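Local coordinates for protein NreA (Staphylococcus aureus subsp. aureus, PDB 6K2H) that probably senses nitrate through a GAF-type domain and takes part in nitrate-dependent signalling in staphylococci, at residues D26-A31 and L120-R125. The protein carries 1 engineered substitution. Residues are numbered along the deposited sequence; the frame is centred on the assembly and turned at random.
Sequences DFAAIA and LLFGQR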
loop_
_atom_site.group_PDB
_atom_site.type_symbol
_atom_site.label_atom_id
_atom_site.label_comp_id
_atom_site.label_asym_id
_atom_site.label_seq_id
_atom_site.Cartn_x
_atom_site.Cartn_y
_atom_site.Cartn_z
ATOM N N ASP A 26 1.573 -11.759 -1.898
ATOM C CA ASP A 26 0.438 -12.054 -2.704
ATOM C C ASP A 26 -0.047 -10.811 -3.479
ATOM O O ASP A 26 -0.746 -10.933 -4.471
ATOM C CB ASP A 26 -0.702 -12.585 -1.860
ATOM C CG ASP A 26 -0.382 -13.966 -1.243
ATOM O OD1 ASP A 26 0.509 -14.680 -1.807
ATOM O OD2 ASP A 26 -0.981 -14.303 -0.188
ATOM N N PHE A 27 0.202 -9.642 -2.900
ATOM C CA PHE A 27 -0.322 -8.402 -3.449
ATOM C C PHE A 27 0.657 -7.265 -3.211
ATOM O O PHE A 27 1.365 -7.198 -2.157
ATOM C CB PHE A 27 -1.640 -8.067 -2.689
ATOM C CG PHE A 27 -2.288 -6.780 -3.123
ATOM C CD1 PHE A 27 -2.909 -6.678 -4.358
ATOM C CD2 PHE A 27 -2.270 -5.664 -2.328
ATOM C CE1 PHE A 27 -3.497 -5.515 -4.792
ATOM C CE2 PHE A 27 -2.859 -4.481 -2.772
ATOM C CZ PHE A 27 -3.462 -4.405 -4.006
ATOM N N ALA A 28 0.699 -6.311 -4.119
ATOM C CA ALA A 28 1.420 -5.029 -3.802
ATOM C C ALA A 28 0.698 -3.863 -4.488
ATOM O O ALA A 28 0.001 -4.081 -5.487
ATOM C CB ALA A 28 2.924 -5.095 -4.203
ATOM N N ALA A 29 0.867 -2.644 -3.993
ATOM C CA ALA A 29 0.185 -1.502 -4.569
ATOM C C ALA A 29 0.987 -0.265 -4.297
ATOM O O ALA A 29 1.714 -0.201 -3.272
ATOM C CB ALA A 29 -1.203 -1.399 -4.025
ATOM N N ILE A 30 0.896 0.702 -5.208
ATOM C CA ILE A 30 1.512 2.025 -4.946
ATOM C C ILE A 30 0.434 3.101 -4.985
ATOM O O ILE A 30 -0.302 3.193 -5.949
ATOM C CB ILE A 30 2.584 2.327 -6.009
ATOM C CG1 ILE A 30 3.788 1.383 -5.851
ATOM C CG2 ILE A 30 3.067 3.792 -5.864
ATOM C CD1 ILE A 30 4.739 1.302 -7.050
ATOM N N ALA A 31 0.405 3.946 -3.960
ATOM C CA ALA A 31 -0.532 5.068 -3.860
ATOM C C ALA A 31 0.236 6.390 -4.044
ATOM O O ALA A 31 1.350 6.553 -3.551
ATOM C CB ALA A 31 -1.244 5.040 -2.521
ATOM N N LEU A 120 4.151 2.490 -0.741
ATOM C CA LEU A 120 4.246 1.133 -1.250
ATOM C C LEU A 120 3.657 0.141 -0.246
ATOM O O LEU A 120 4.101 0.052 0.935
ATOM C CB LEU A 120 5.691 0.761 -1.520
ATOM C CG LEU A 120 6.065 -0.613 -1.906
ATOM C CD1 LEU A 120 5.428 -1.022 -3.217
ATOM C CD2 LEU A 120 7.603 -0.730 -2.030
ATOM N N LEU A 121 2.612 -0.529 -0.667
ATOM C CA LEU A 121 1.870 -1.488 0.187
ATOM C C LEU A 121 2.173 -2.905 -0.278
ATOM O O LEU A 121 2.142 -3.174 -1.514
ATOM C CB LEU A 121 0.398 -1.201 0.122
ATOM C CG LEU A 121 -0.442 -2.327 0.732
ATOM C CD1 LEU A 121 -0.279 -2.351 2.177
ATOM C CD2 LEU A 121 -1.923 -2.159 0.345
ATOM N N PHE A 122 2.630 -3.751 0.665
ATOM C CA PHE A 122 2.785 -5.206 0.435
ATOM C C PHE A 122 1.684 -5.877 1.234
ATOM O O PHE A 122 1.472 -5.578 2.439
ATOM C CB PHE A 122 4.166 -5.691 0.914
ATOM C CG PHE A 122 5.307 -5.191 0.065
ATOM C CD1 PHE A 122 5.537 -5.799 -1.168
ATOM C CD2 PHE A 122 6.185 -4.252 0.524
ATOM C CE1 PHE A 122 6.615 -5.380 -1.952
ATOM C CE2 PHE A 122 7.279 -3.846 -0.240
ATOM C CZ PHE A 122 7.486 -4.422 -1.481
ATOM N N GLY A 123 0.952 -6.769 0.589
ATOM C CA GLY A 123 -0.125 -7.488 1.266
ATOM C C GLY A 123 -0.118 -9.003 1.118
ATOM O O GLY A 123 0.263 -9.497 0.066
ATOM N N GLN A 124 -0.476 -9.715 2.173
ATOM C CA GLN A 124 -0.694 -11.164 2.106
ATOM C C GLN A 124 -2.160 -11.488 2.160
ATOM O O GLN A 124 -2.953 -10.751 2.807
ATOM C CB GLN A 124 0.012 -11.904 3.244
ATOM C CG GLN A 124 1.527 -11.693 3.272
ATOM C CD GLN A 124 2.277 -12.395 2.176
ATOM O OE1 GLN A 124 1.895 -12.360 1.000
ATOM N NE2 GLN A 124 3.373 -13.073 2.545
ATOM N N ARG A 125 -2.503 -12.637 1.575
ATOM C CA ARG A 125 -3.821 -13.205 1.705
ATOM C C ARG A 125 -3.737 -14.540 2.427
ATOM O O ARG A 125 -2.675 -15.095 2.633
ATOM C CB ARG A 125 -4.426 -13.433 0.307
ATOM C CG ARG A 125 -4.644 -12.097 -0.412
ATOM C CD ARG A 125 -5.607 -12.242 -1.585
ATOM N NE ARG A 125 -5.480 -11.069 -2.443
ATOM C CZ ARG A 125 -4.623 -10.943 -3.460
ATOM N NH1 ARG A 125 -3.821 -11.948 -3.834
ATOM N NH2 ARG A 125 -4.548 -9.776 -4.072
#
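Asp26 turns CG anti to its own carbonyl carbon (chi1 -67°), which carries the carboxylate across to the backbone of Arg125, while Gln124, bent at chi2 (-72°), folds its amide back toward Asp26. The anti lone pair of Asp26 OD2 accepts Arg125 N at 2.9 Å, and Gln124 OE1 accepts Asp26 N at 3.0 Å. The backbone N and the carboxylate of Asp26 are thus held by consecutive residues, Gln124 and Arg125; OD1 has a salt bridge to Arg128, and Gln124 NE2 bonds to Pro129 O. Arg125, extended from CG to NE, crosses Phe27 obliquely: NH2 lies 3.5 Å from Phe27 CD1, the guanidinium and ring planes 65° apart, and NH1 gives Asp26 O a weak bond. The same NH2 has a salt bridge to Glu100 and a hydrogen bond to Gly49 O, which help fix the guanidinium's position. Beyond this end the backbones run antiparallel, with reciprocal bonds in the pairs Phe27-Gly123 and Ala29-Leu121; Leu121 N meets Ala29 O at 2.8 Å, almost straight. Phe27 meets Leu121 CD2 at its ring edge, CE2 to CD2 4.0 Å, and turns an edge to Gly123 too, whose lack of a side chain leaves room for Phe27 CD2. On the other face, Leu120 CD1 touches Ile30 CG1 at 3.9 Å and Phe122 CD1 lies beside Ala28 CB; helix 10-23 packs against Ala28, Ile30 and Leu120 here. Two residues, Asp26 and Phe27, stand opposite the single Gly123, the classic beta bulge, where two inner strands of the antiparallel 2-1-5-4-3 sheet of a GAF domain pair.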